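Local coordinates for cell division control protein 4 (PDB 3V7D) that recognises phosphorylated substrates such as the CDK inhibitor SIC1 for the SCF ubiquitin ligase, joining a helical F-box region to a WD40 propeller, at residues L18-E21 / I22-I26; N28-Q31 / F32-I36; W45-I48 / I49-T53; S52-L55 / W56-L60; L85-Q88 / D89-L93. The protein carries 1 engineered substitution. One frame throughout, in Å; residues are numbered along the deposited sequence.

Contact 1 (L18-E21 / I22-I26); sequences LPFE and ISLKI
Pro19 O takes the N-H of Ser23 at 3.2 Å over a nearly straight path (163°) and a weaker bond from Ile22 N, and Phe20 O and Glu21 O then continue the ladder to Leu24 N and Lys25 N. Pro19 is thus the N-cap of helix 20-27. Leu18, just ahead of it, folds back under the first turns: its CD1 sits 3.8 Å from Ile26 CD1 and 4.0 Å from Ile22 CG2, crossing both isoleucine side chains at about a right angle. Ile22 CD1 also rests beside the proline ring, 4.0 Å from Pro19 CD. This is the F-box, and the face made by Leu18, Ile22 and Ile26 packs against the second protein chain of the assembly, as expected of the SKP1-binding side of an SCF receptor. Lys25 reaches toward the same partner, where its amine makes a weak, long ion pair with an acidic side chain of that second chain.

Phe20 points to another flank. With CG anti to the backbone N (chi1 175°), its ring lies against Leu24, whose CD1 comes to 3.6 Å from Phe20 CZ; CD2 of that leucine lies near the adjacent ring carbon CE2. Glu21 bends at chi2 and brings OE2 into the plane of the phenyl ring at its edge. Lys51 and Ser52, in the loop before helix 53-62, cover Phe20 and Leu24. The Ser23 hydroxyl touches Leu18 CB at 3.6 Å, while its hydrogen bond goes to Ile15 O.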
# COMPACT_ATOMS: atom_id res chain seq x y z
N LEU B 18 -17.12 -2.64 -31.23
CA LEU B 18 -16.21 -1.51 -31.10
C LEU B 18 -14.75 -1.95 -31.14
O LEU B 18 -14.44 -3.11 -30.84
CB LEU B 18 -16.49 -0.75 -29.80
CG LEU B 18 -17.76 0.10 -29.79
CD1 LEU B 18 -18.10 0.53 -28.36
CD2 LEU B 18 -17.60 1.31 -30.69
N PRO B 19 -13.84 -1.04 -31.52
CA PRO B 19 -12.41 -1.35 -31.45
C PRO B 19 -12.00 -1.65 -30.02
O PRO B 19 -12.58 -1.07 -29.10
CB PRO B 19 -11.74 -0.06 -31.94
CG PRO B 19 -12.78 0.58 -32.82
CD PRO B 19 -14.09 0.27 -32.15
N PHE B 20 -11.03 -2.54 -29.84
CA PHE B 20 -10.61 -3.02 -28.53
C PHE B 20 -10.36 -1.93 -27.48
O PHE B 20 -10.84 -2.02 -26.35
CB PHE B 20 -9.37 -3.91 -28.67
CG PHE B 20 -8.80 -4.37 -27.35
CD1 PHE B 20 -9.43 -5.36 -26.61
CD2 PHE B 20 -7.62 -3.82 -26.87
CE1 PHE B 20 -8.90 -5.78 -25.40
CE2 PHE B 20 -7.09 -4.24 -25.66
CZ PHE B 20 -7.73 -5.22 -24.92
N GLU B 21 -9.61 -0.90 -27.86
CA GLU B 21 -9.27 0.17 -26.94
C GLU B 21 -10.51 0.89 -26.41
O GLU B 21 -10.55 1.32 -25.26
CB GLU B 21 -8.30 1.16 -27.59
CG GLU B 21 -7.00 0.54 -28.07
CD GLU B 21 -6.14 -0.01 -26.94
OE1 GLU B 21 -6.31 0.45 -25.78
OE2 GLU B 21 -5.31 -0.90 -27.20
N ILE B 22 -11.52 1.02 -27.27
CA ILE B 22 -12.75 1.70 -26.88
C ILE B 22 -13.61 0.85 -25.94
O ILE B 22 -14.16 1.36 -24.97
CB ILE B 22 -13.57 2.13 -28.11
CG1 ILE B 22 -12.75 3.10 -28.96
CG2 ILE B 22 -14.89 2.76 -27.69
CD1 ILE B 22 -13.50 3.65 -30.15
N SER B 23 -13.70 -0.45 -26.21
CA SER B 23 -14.43 -1.34 -25.32
C SER B 23 -13.70 -1.41 -23.98
O SER B 23 -14.32 -1.59 -22.93
CB SER B 23 -14.56 -2.74 -25.92
OG SER B 23 -15.45 -2.73 -27.03
N LEU B 24 -12.39 -1.25 -24.03
CA LEU B 24 -11.57 -1.24 -22.83
C LEU B 24 -11.90 -0.02 -21.98
O LEU B 24 -11.97 -0.09 -20.75
CB LEU B 24 -10.09 -1.22 -23.20
CG LEU B 24 -9.21 -2.00 -22.24
CD1 LEU B 24 -9.56 -3.47 -22.35
CD2 LEU B 24 -7.74 -1.75 -22.52
N LYS B 25 -12.10 1.10 -22.66
CA LYS B 25 -12.49 2.35 -22.02
C LYS B 25 -13.81 2.18 -21.26
O LYS B 25 -14.01 2.74 -20.18
CB LYS B 25 -12.60 3.45 -23.07
CG LYS B 25 -12.78 4.84 -22.53
CD LYS B 25 -12.70 5.89 -23.63
CE LYS B 25 -11.34 5.86 -24.35
NZ LYS B 25 -10.70 7.21 -24.36
N ILE B 26 -14.71 1.39 -21.83
CA ILE B 26 -16.02 1.13 -21.24
C ILE B 26 -15.88 0.34 -19.93
O ILE B 26 -16.53 0.66 -18.93
CB ILE B 26 -16.94 0.39 -22.23
CG1 ILE B 26 -17.27 1.28 -23.43
CG2 ILE B 26 -18.23 -0.04 -21.55
CD1 ILE B 26 -18.06 0.59 -24.54

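Contact 2 (N28-Q31 / F32-I36); sequences NYLQ and FEDII
Leu30 and Asp34 both carry CG beside their own backbone N and opposite the carbonyl carbon (chi1 -73° and -62°), which turns the two side chains across one another at about a right angle. Leu30 CD2 ends up 3.8 Å from Asp34 CB and 3.7 Å from Asp34 OD2, so a methyl lies against the flank of the carboxylate. Nearer the backbone, Leu30 CB meets Ile35 CG1 at 4.1 Å, and Ile35 goes on to pack on Leu55, Trp56 and Leu59 of helix 53-62.

Gln31 is the N-cap of helix 32-39. Its carbonyl O accepts from Ile35 N at 3.2 Å, in the carbonyl plane and nearly straight (161°), and more weakly from Asp34 N. The extended Gln31 side chain sends OE1 out to a water at 2.9 Å, and the same water lies 2.7 Å from Asp34 OD2, giving a proton to each. Glu33 bends at chi2 to lay its CD 3.4 Å above the Phe32 ring, toward the rim; Phe95 meets that phenyl edge-to-face.

Asp34 OD1 is hydrogen-bonded to backbone of the second protein chain, and a basic side chain of that chain packs nearby. With water donating to one oxygen and the partner chain holding the other, beside the positive end of a helix, the carboxylate is probably ionised and helps fix this turn against its partner.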
# COMPACT_ATOMS: atom_id res chain seq x y z
N ASN B 28 -13.28 0.24 -17.99
CA ASN B 28 -12.63 1.09 -16.99
C ASN B 28 -13.60 2.00 -16.25
O ASN B 28 -13.27 2.54 -15.20
CB ASN B 28 -11.50 1.91 -17.62
CG ASN B 28 -10.25 1.09 -17.87
OD1 ASN B 28 -9.88 0.25 -17.05
ND2 ASN B 28 -9.60 1.33 -19.00
N TYR B 29 -14.81 2.16 -16.79
CA TYR B 29 -15.83 2.97 -16.14
C TYR B 29 -16.71 2.11 -15.23
O TYR B 29 -17.62 2.62 -14.59
CB TYR B 29 -16.72 3.66 -17.17
CG TYR B 29 -16.09 4.86 -17.84
CD1 TYR B 29 -15.42 5.82 -17.09
CD2 TYR B 29 -16.15 5.03 -19.21
CE1 TYR B 29 -14.84 6.92 -17.70
CE2 TYR B 29 -15.57 6.12 -19.83
CZ TYR B 29 -14.92 7.06 -19.07
OH TYR B 29 -14.34 8.15 -19.68
N LEU B 30 -16.43 0.82 -15.19
CA LEU B 30 -17.24 -0.09 -14.39
C LEU B 30 -16.58 -0.46 -13.06
O LEU B 30 -15.35 -0.42 -12.93
CB LEU B 30 -17.56 -1.36 -15.18
CG LEU B 30 -18.58 -1.19 -16.31
CD1 LEU B 30 -18.64 -2.43 -17.18
CD2 LEU B 30 -19.95 -0.88 -15.72
N GLN B 31 -17.40 -0.79 -12.08
CA GLN B 31 -16.91 -1.34 -10.82
C GLN B 31 -16.53 -2.79 -11.05
O GLN B 31 -16.98 -3.41 -12.02
CB GLN B 31 -17.98 -1.25 -9.74
CG GLN B 31 -18.38 0.17 -9.38
CD GLN B 31 -19.63 0.20 -8.54
OE1 GLN B 31 -20.34 -0.79 -8.42
NE2 GLN B 31 -19.91 1.36 -7.94
N PHE B 32 -15.71 -3.34 -10.17
CA PHE B 32 -15.18 -4.69 -10.37
C PHE B 32 -16.29 -5.74 -10.45
O PHE B 32 -16.14 -6.75 -11.14
CB PHE B 32 -14.16 -5.05 -9.29
CG PHE B 32 -14.76 -5.53 -7.99
CD1 PHE B 32 -15.04 -6.87 -7.78
CD2 PHE B 32 -15.03 -4.64 -6.97
CE1 PHE B 32 -15.59 -7.31 -6.59
CE2 PHE B 32 -15.58 -5.07 -5.78
CZ PHE B 32 -15.85 -6.40 -5.59
N GLU B 33 -17.39 -5.50 -9.75
CA GLU B 33 -18.50 -6.44 -9.76
C GLU B 33 -19.06 -6.61 -11.17
O GLU B 33 -19.38 -7.71 -11.60
CB GLU B 33 -19.61 -5.99 -8.81
CG GLU B 33 -19.30 -6.19 -7.33
CD GLU B 33 -18.86 -4.91 -6.65
OE1 GLU B 33 -18.42 -3.97 -7.35
OE2 GLU B 33 -18.98 -4.84 -5.40
N ASP B 34 -19.18 -5.49 -11.88
CA ASP B 34 -19.74 -5.50 -13.22
C ASP B 34 -18.77 -6.16 -14.19
O ASP B 34 -19.17 -6.87 -15.10
CB ASP B 34 -20.07 -4.07 -13.65
CG ASP B 34 -21.12 -3.43 -12.75
OD1 ASP B 34 -22.10 -4.13 -12.40
OD2 ASP B 34 -20.95 -2.25 -12.38
N ILE B 35 -17.48 -5.93 -13.97
CA ILE B 35 -16.45 -6.56 -14.77
C ILE B 35 -16.47 -8.08 -14.59
O ILE B 35 -16.34 -8.83 -15.56
CB ILE B 35 -15.06 -5.98 -14.45
CG1 ILE B 35 -15.00 -4.51 -14.88
CG2 ILE B 35 -13.96 -6.78 -15.13
CD1 ILE B 35 -13.67 -3.84 -14.61
N ILE B 36 -16.67 -8.53 -13.35
CA ILE B 36 -16.75 -9.96 -13.07
C ILE B 36 -17.94 -10.61 -13.76
O ILE B 36 -17.81 -11.68 -14.36
CB ILE B 36 -16.80 -10.24 -11.55
CG1 ILE B 36 -15.46 -9.90 -10.91
CG2 ILE B 36 -17.15 -11.70 -11.27
CD1 ILE B 36 -14.29 -10.53 -11.63
O HOH W 1 -22.23 -2.34 -10.05

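Contact 3 (W45-I48 / I49-T53); sequences WNKI and IRKST
Asn46 lies over the aliphatic part of Arg50 one turn further on: its OD1 sits 3.2 Å from Arg50 CD and takes a hydrogen bond from Arg50 NH1 at 3.0 Å. The bond is nearly straight (167°) and lies in the planes of both the amide carbonyl and the guanidinium, although the two flat groups stand 81° apart. A bend at chi3 (61°) curls the arginine back to reach it, and Asn46 ND2 is spent on Leu39 O, which fixes which way round the amide sits.

The backbone of helix 43-49 ends here. Ile49 N bonds to Trp45 O at 3.0 Å and Arg50 N to Asn46 O at 3.2 Å, but Lys51 N makes a weak bond to Ile48 O, with Lys51 CB pressed to 3.2 Å from that oxygen. Trp45, its indole NE1 bonded to Asp13, and Ile49 face the other F-box helices.

Arg50 NH2 goes on to a salt bridge with Asp89 of helix 87-106. The asparagine therefore acts as a second-shell group: by gripping NH1 it probably holds the guanidinium in position for that ion pair, which links the end of helix 43-49 to the start of helix 87-106.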
# COMPACT_ATOMS: atom_id res chain seq x y z
N TRP B 45 -16.49 -11.67 -24.90
CA TRP B 45 -16.37 -10.71 -23.82
C TRP B 45 -15.30 -11.20 -22.85
O TRP B 45 -14.46 -10.43 -22.38
CB TRP B 45 -17.70 -10.54 -23.07
CG TRP B 45 -18.67 -9.58 -23.70
CD1 TRP B 45 -18.99 -9.49 -25.02
CD2 TRP B 45 -19.45 -8.58 -23.03
NE1 TRP B 45 -19.93 -8.50 -25.22
CE2 TRP B 45 -20.22 -7.93 -24.01
CE3 TRP B 45 -19.57 -8.18 -21.70
CZ2 TRP B 45 -21.11 -6.89 -23.70
CZ3 TRP B 45 -20.45 -7.14 -21.39
CH2 TRP B 45 -21.20 -6.51 -22.39
N ASN B 46 -15.34 -12.50 -22.58
CA ASN B 46 -14.38 -13.12 -21.68
C ASN B 46 -12.96 -12.90 -22.19
O ASN B 46 -12.06 -12.53 -21.43
CB ASN B 46 -14.67 -14.62 -21.55
CG ASN B 46 -13.84 -15.29 -20.47
OD1 ASN B 46 -12.73 -15.76 -20.72
ND2 ASN B 46 -14.39 -15.34 -19.26
N LYS B 47 -12.79 -13.09 -23.49
CA LYS B 47 -11.48 -12.94 -24.12
C LYS B 47 -11.01 -11.48 -24.04
O LYS B 47 -9.86 -11.21 -23.69
CB LYS B 47 -11.53 -13.41 -25.57
CG LYS B 47 -10.16 -13.56 -26.23
CD LYS B 47 -10.29 -13.82 -27.73
CE LYS B 47 -10.86 -15.20 -28.02
NZ LYS B 47 -9.87 -16.29 -27.76
N ILE B 48 -11.90 -10.56 -24.37
CA ILE B 48 -11.59 -9.13 -24.37
C ILE B 48 -11.12 -8.63 -22.99
O ILE B 48 -10.12 -7.91 -22.89
CB ILE B 48 -12.80 -8.30 -24.84
CG1 ILE B 48 -13.02 -8.47 -26.34
CG2 ILE B 48 -12.62 -6.83 -24.50
CD1 ILE B 48 -14.25 -7.77 -26.87
N ILE B 49 -11.83 -9.01 -21.94
CA ILE B 49 -11.50 -8.58 -20.59
C ILE B 49 -10.17 -9.15 -20.09
O ILE B 49 -9.36 -8.43 -19.51
CB ILE B 49 -12.63 -8.95 -19.60
CG1 ILE B 49 -13.90 -8.16 -19.94
CG2 ILE B 49 -12.19 -8.69 -18.17
CD1 ILE B 49 -15.13 -8.65 -19.22
N ARG B 50 -9.95 -10.43 -20.33
CA ARG B 50 -8.74 -11.09 -19.86
C ARG B 50 -7.52 -10.74 -20.71
O ARG B 50 -6.44 -11.29 -20.51
CB ARG B 50 -8.95 -12.61 -19.81
CG ARG B 50 -10.06 -13.01 -18.85
CD ARG B 50 -10.42 -14.47 -19.01
NE ARG B 50 -9.30 -15.35 -18.72
CZ ARG B 50 -9.26 -16.64 -19.02
NH1 ARG B 50 -10.30 -17.21 -19.62
NH2 ARG B 50 -8.19 -17.37 -18.72
N LYS B 51 -7.70 -9.81 -21.63
CA LYS B 51 -6.65 -9.41 -22.55
C LYS B 51 -5.83 -8.27 -21.97
O LYS B 51 -4.62 -8.18 -22.20
CB LYS B 51 -7.29 -8.96 -23.87
CG LYS B 51 -6.64 -9.48 -25.13
CD LYS B 51 -7.44 -8.96 -26.33
CE LYS B 51 -6.87 -9.41 -27.66
NZ LYS B 51 -7.19 -10.84 -27.96
N SER B 52 -6.47 -7.38 -21.23
CA SER B 52 -5.80 -6.17 -20.77
C SER B 52 -5.17 -6.33 -19.39
O SER B 52 -5.79 -6.82 -18.46
CB SER B 52 -6.76 -4.98 -20.75
OG SER B 52 -7.86 -5.25 -19.91
N THR B 53 -3.92 -5.89 -19.29
CA THR B 53 -3.23 -5.81 -18.01
C THR B 53 -3.73 -4.57 -17.28
O THR B 53 -4.05 -4.62 -16.09
CB THR B 53 -1.71 -5.70 -18.21
OG1 THR B 53 -1.19 -6.97 -18.61
CG2 THR B 53 -1.02 -5.27 -16.92

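Contact 4 (S52-L55 / W56-L60); sequences STSL and WKKLL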
# COMPACT_ATOMS: atom_id res chain seq x y z
N SER B 52 -6.47 -7.38 -21.23
CA SER B 52 -5.80 -6.17 -20.77
C SER B 52 -5.17 -6.33 -19.39
O SER B 52 -5.79 -6.82 -18.46
CB SER B 52 -6.76 -4.98 -20.75
OG SER B 52 -7.86 -5.25 -19.91
N THR B 53 -3.92 -5.89 -19.29
CA THR B 53 -3.23 -5.81 -18.01
C THR B 53 -3.73 -4.57 -17.28
O THR B 53 -4.05 -4.62 -16.09
CB THR B 53 -1.71 -5.70 -18.21
OG1 THR B 53 -1.19 -6.97 -18.61
CG2 THR B 53 -1.02 -5.27 -16.92
N SER B 54 -3.83 -3.47 -18.02
CA SER B 54 -4.15 -2.17 -17.45
C SER B 54 -5.46 -2.16 -16.67
O SER B 54 -5.56 -1.52 -15.63
CB SER B 54 -4.16 -1.08 -18.54
OG SER B 54 -5.20 -1.31 -19.48
N LEU B 55 -6.45 -2.89 -17.16
CA LEU B 55 -7.74 -2.97 -16.49
C LEU B 55 -7.58 -3.42 -15.04
O LEU B 55 -8.12 -2.81 -14.13
CB LEU B 55 -8.67 -3.93 -17.24
CG LEU B 55 -10.14 -4.05 -16.83
CD1 LEU B 55 -10.96 -4.46 -18.03
CD2 LEU B 55 -10.32 -5.06 -15.71
N TRP B 56 -6.83 -4.50 -14.85
CA TRP B 56 -6.64 -5.07 -13.52
C TRP B 56 -5.60 -4.30 -12.72
O TRP B 56 -5.67 -4.25 -11.49
CB TRP B 56 -6.29 -6.56 -13.62
CG TRP B 56 -7.41 -7.32 -14.25
CD1 TRP B 56 -7.46 -7.78 -15.53
CD2 TRP B 56 -8.66 -7.64 -13.64
NE1 TRP B 56 -8.67 -8.40 -15.75
CE2 TRP B 56 -9.42 -8.32 -14.61
CE3 TRP B 56 -9.20 -7.43 -12.37
CZ2 TRP B 56 -10.70 -8.79 -14.35
CZ3 TRP B 56 -10.48 -7.90 -12.12
CH2 TRP B 56 -11.21 -8.58 -13.10
N LYS B 57 -4.65 -3.70 -13.41
CA LYS B 57 -3.69 -2.80 -12.78
C LYS B 57 -4.41 -1.62 -12.14
O LYS B 57 -4.17 -1.29 -10.98
CB LYS B 57 -2.65 -2.30 -13.79
CG LYS B 57 -1.59 -1.40 -13.17
CD LYS B 57 -0.61 -0.87 -14.21
CE LYS B 57 0.45 0.02 -13.57
NZ LYS B 57 1.40 0.58 -14.57
N LYS B 58 -5.31 -1.00 -12.90
CA LYS B 58 -6.10 0.13 -12.41
C LYS B 58 -6.95 -0.23 -11.19
O LYS B 58 -7.01 0.53 -10.23
CB LYS B 58 -7.00 0.68 -13.52
CG LYS B 58 -6.27 1.50 -14.59
CD LYS B 58 -7.21 1.83 -15.74
CE LYS B 58 -6.66 2.93 -16.64
NZ LYS B 58 -5.39 2.54 -17.30
N LEU B 59 -7.61 -1.39 -11.24
CA LEU B 59 -8.44 -1.83 -10.12
C LEU B 59 -7.61 -2.06 -8.86
O LEU B 59 -7.99 -1.64 -7.77
CB LEU B 59 -9.23 -3.10 -10.49
CG LEU B 59 -10.44 -2.89 -11.41
CD1 LEU B 59 -11.02 -4.22 -11.85
CD2 LEU B 59 -11.49 -2.06 -10.69
N LEU B 60 -6.47 -2.74 -9.03
CA LEU B 60 -5.55 -2.99 -7.92
C LEU B 60 -5.06 -1.68 -7.30
O LEU B 60 -4.99 -1.54 -6.08
CB LEU B 60 -4.37 -3.84 -8.38
CG LEU B 60 -4.64 -5.34 -8.53
CD1 LEU B 60 -3.59 -5.99 -9.43
CD2 LEU B 60 -4.65 -6.02 -7.17
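The indole of Trp56 has Leu55 CD2 squarely over one face, 3.6 Å from the centroid of the five-membered ring and 11° off its normal, a clear CH-pi contact between neighbours in sequence; Arg92 of helix 87-106 covers the other face. At the ring edge, close to its plane, Ser52 O stands 3.5 Å from Trp56 CD1. Leu55 can reach the face because CG is anti to the backbone N (chi1 -173°), which sends the leucine alongside the indole, both side chains pointing the same way. The same methyl touches Leu59 CD1 at 4.0 Å one turn on, so CD2 fills the angle between an aromatic face and a second leucine.

Between the two segments the hydrogen bonds are all backbone; the Thr53 hydroxyl turns to Gln87 of helix 87-106. Thr53 O receives Lys57 N at 2.9 Å and, weakly, Trp56 N; Ser54 O receives Lys58 N at 2.8 Å over a path of 167°, and Leu55 O the more distant Leu59 N. Lys58 trails its CG past Ser54 O at 3.3 Å and bends at chi4, leaving NZ 4.0 Å from Ser54 CB.

Ile35 and Ile36 of helix 32-39 also pack on Trp56, and Phe27 joins Ile35 against Leu55. Helix 53-62 packs here as part of the F-box helical bundle, against helices 20-27 and 32-39, and also meets the long helix that leads toward the WD40 propeller.

Contact 5 (L85-Q88 / D89-L93); sequences LSQQ and DRLRL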
# COMPACT_ATOMS: atom_id res chain seq x y z
N LEU B 85 0.06 -18.97 -15.27
CA LEU B 85 -1.00 -18.02 -15.62
C LEU B 85 -0.44 -16.81 -16.35
O LEU B 85 0.71 -16.41 -16.14
CB LEU B 85 -1.74 -17.54 -14.37
CG LEU B 85 -2.62 -18.54 -13.62
CD1 LEU B 85 -3.32 -17.84 -12.47
CD2 LEU B 85 -3.63 -19.18 -14.55
N SER B 86 -1.26 -16.23 -17.22
CA SER B 86 -0.89 -14.99 -17.89
C SER B 86 -0.84 -13.86 -16.86
O SER B 86 -1.40 -13.99 -15.77
CB SER B 86 -1.92 -14.64 -18.96
OG SER B 86 -3.14 -14.21 -18.35
N GLN B 87 -0.17 -12.77 -17.22
CA GLN B 87 -0.10 -11.62 -16.33
C GLN B 87 -1.49 -11.10 -15.99
O GLN B 87 -1.76 -10.74 -14.85
CB GLN B 87 0.74 -10.50 -16.94
CG GLN B 87 0.84 -9.28 -16.03
CD GLN B 87 1.86 -8.28 -16.51
OE1 GLN B 87 2.90 -8.09 -15.89
NE2 GLN B 87 1.57 -7.63 -17.63
N GLN B 88 -2.37 -11.07 -16.99
CA GLN B 88 -3.73 -10.58 -16.81
C GLN B 88 -4.49 -11.42 -15.78
O GLN B 88 -5.12 -10.88 -14.87
CB GLN B 88 -4.50 -10.58 -18.13
CG GLN B 88 -3.94 -9.63 -19.19
CD GLN B 88 -2.88 -10.28 -20.08
OE1 GLN B 88 -2.24 -11.25 -19.69
NE2 GLN B 88 -2.70 -9.74 -21.28
N ASP B 89 -4.42 -12.74 -15.92
CA ASP B 89 -5.12 -13.64 -15.02
C ASP B 89 -4.50 -13.59 -13.61
O ASP B 89 -5.22 -13.69 -12.62
CB ASP B 89 -5.12 -15.07 -15.56
CG ASP B 89 -5.96 -15.22 -16.83
OD1 ASP B 89 -6.88 -14.40 -17.06
OD2 ASP B 89 -5.70 -16.16 -17.61
N ARG B 90 -3.18 -13.43 -13.55
CA ARG B 90 -2.49 -13.28 -12.27
C ARG B 90 -3.05 -12.08 -11.53
O ARG B 90 -3.38 -12.17 -10.34
CB ARG B 90 -0.99 -13.08 -12.49
CG ARG B 90 -0.21 -14.34 -12.82
CD ARG B 90 1.23 -14.00 -13.21
NE ARG B 90 1.98 -15.18 -13.63
CZ ARG B 90 3.06 -15.15 -14.40
NH1 ARG B 90 3.51 -13.99 -14.86
NH2 ARG B 90 3.69 -16.27 -14.73
N LEU B 91 -3.15 -10.95 -12.23
CA LEU B 91 -3.62 -9.71 -11.63
C LEU B 91 -5.10 -9.79 -11.24
O LEU B 91 -5.51 -9.23 -10.22
CB LEU B 91 -3.39 -8.54 -12.59
CG LEU B 91 -1.94 -8.12 -12.84
CD1 LEU B 91 -1.89 -6.97 -13.82
CD2 LEU B 91 -1.23 -7.74 -11.54
N ARG B 92 -5.90 -10.49 -12.04
CA ARG B 92 -7.31 -10.68 -11.72
C ARG B 92 -7.46 -11.53 -10.47
O ARG B 92 -8.22 -11.19 -9.56
CB ARG B 92 -8.07 -11.30 -12.90
CG ARG B 92 -9.47 -11.81 -12.53
CD ARG B 92 -10.33 -12.11 -13.76
NE ARG B 92 -9.65 -13.01 -14.70
CZ ARG B 92 -9.76 -14.34 -14.66
NH1 ARG B 92 -10.52 -14.91 -13.74
NH2 ARG B 92 -9.10 -15.08 -15.55
N LEU B 93 -6.73 -12.64 -10.40
CA LEU B 93 -6.79 -13.52 -9.23
C LEU B 93 -6.31 -12.81 -7.97
O LEU B 93 -6.88 -12.97 -6.89
CB LEU B 93 -6.00 -14.81 -9.46
CG LEU B 93 -6.53 -15.79 -10.51
CD1 LEU B 93 -6.05 -17.20 -10.20
CD2 LEU B 93 -8.05 -15.76 -10.63
O HOH W 2 -3.93 -17.74 -18.13
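Leu85 comes first, reaching along the start of helix 87-106 so that its CD1 meets Leu93 CD1 at 3.6 Å, the two side chains crossing at about a right angle. Its CB rests on Arg90 CG at 3.9 Å, and its carbonyl O lies over one face of the Arg90 guanidinium, 3.1 Å from NE; the angle there is too poor for a hydrogen bond, and NE is bonded to Tyr82 O instead.

Ser86 is the N-cap. Its OG sits between its own backbone N and carbonyl carbon (chi1 72°), and from there accepts the N-H of Asp89 at 3.1 Å over a nearly straight path (166°). The hydroxyl donates, weakly, to Gln88 OE1, while Ser86 O starts the helical ladder with Arg90 N at 2.9 Å. Such a serine cap is the classic way to begin a helix, and this long one leads from the F-box region toward the WD40 propeller.

Gln87 O takes Leu91 N at 3.0 Å, with Leu91 CG close to the same oxygen; beyond, Leu91 packs between helices 53-62 and 71-81. Gln88 O accepts from Arg92 N at 3.0 Å, and Gln88 NE2 donates to Lys51 O. Asp89 OD1, met from well above the carboxylate plane (68°), forms a salt bridge with Arg92 NH2 at 2.8 Å, the carboxylate's other partner being Arg50. Arg92 NH2 also hydrogen-bonds a polar side chain of the second protein chain.

The first four contacts fall within the F-box, and contact 5 sits at the start of helix 87-106. Contacts 3 and 4 each touch all the others, and share Ser52 and Thr53. Contact 3 reaches contact 1 through Phe20 CE1, 3.5 Å from Ile48 O. Its tie to contact 5 includes a salt bridge, with Arg50 NH2 3.0 Å from Asp89 OD2. Contact 2 meets contact 4 through Ile35 CD1, 3.7 Å from Leu55 CD2; contact 4 meets contact 5 where Trp56 CZ2 lies 3.4 Å from Arg92 CD. Contacts 1 and 5 do not touch, their nearest atoms being about 8 Å apart. Contacts 1, 2, 3 and 5 also reach the second protein chain, whereas contact 4 does not.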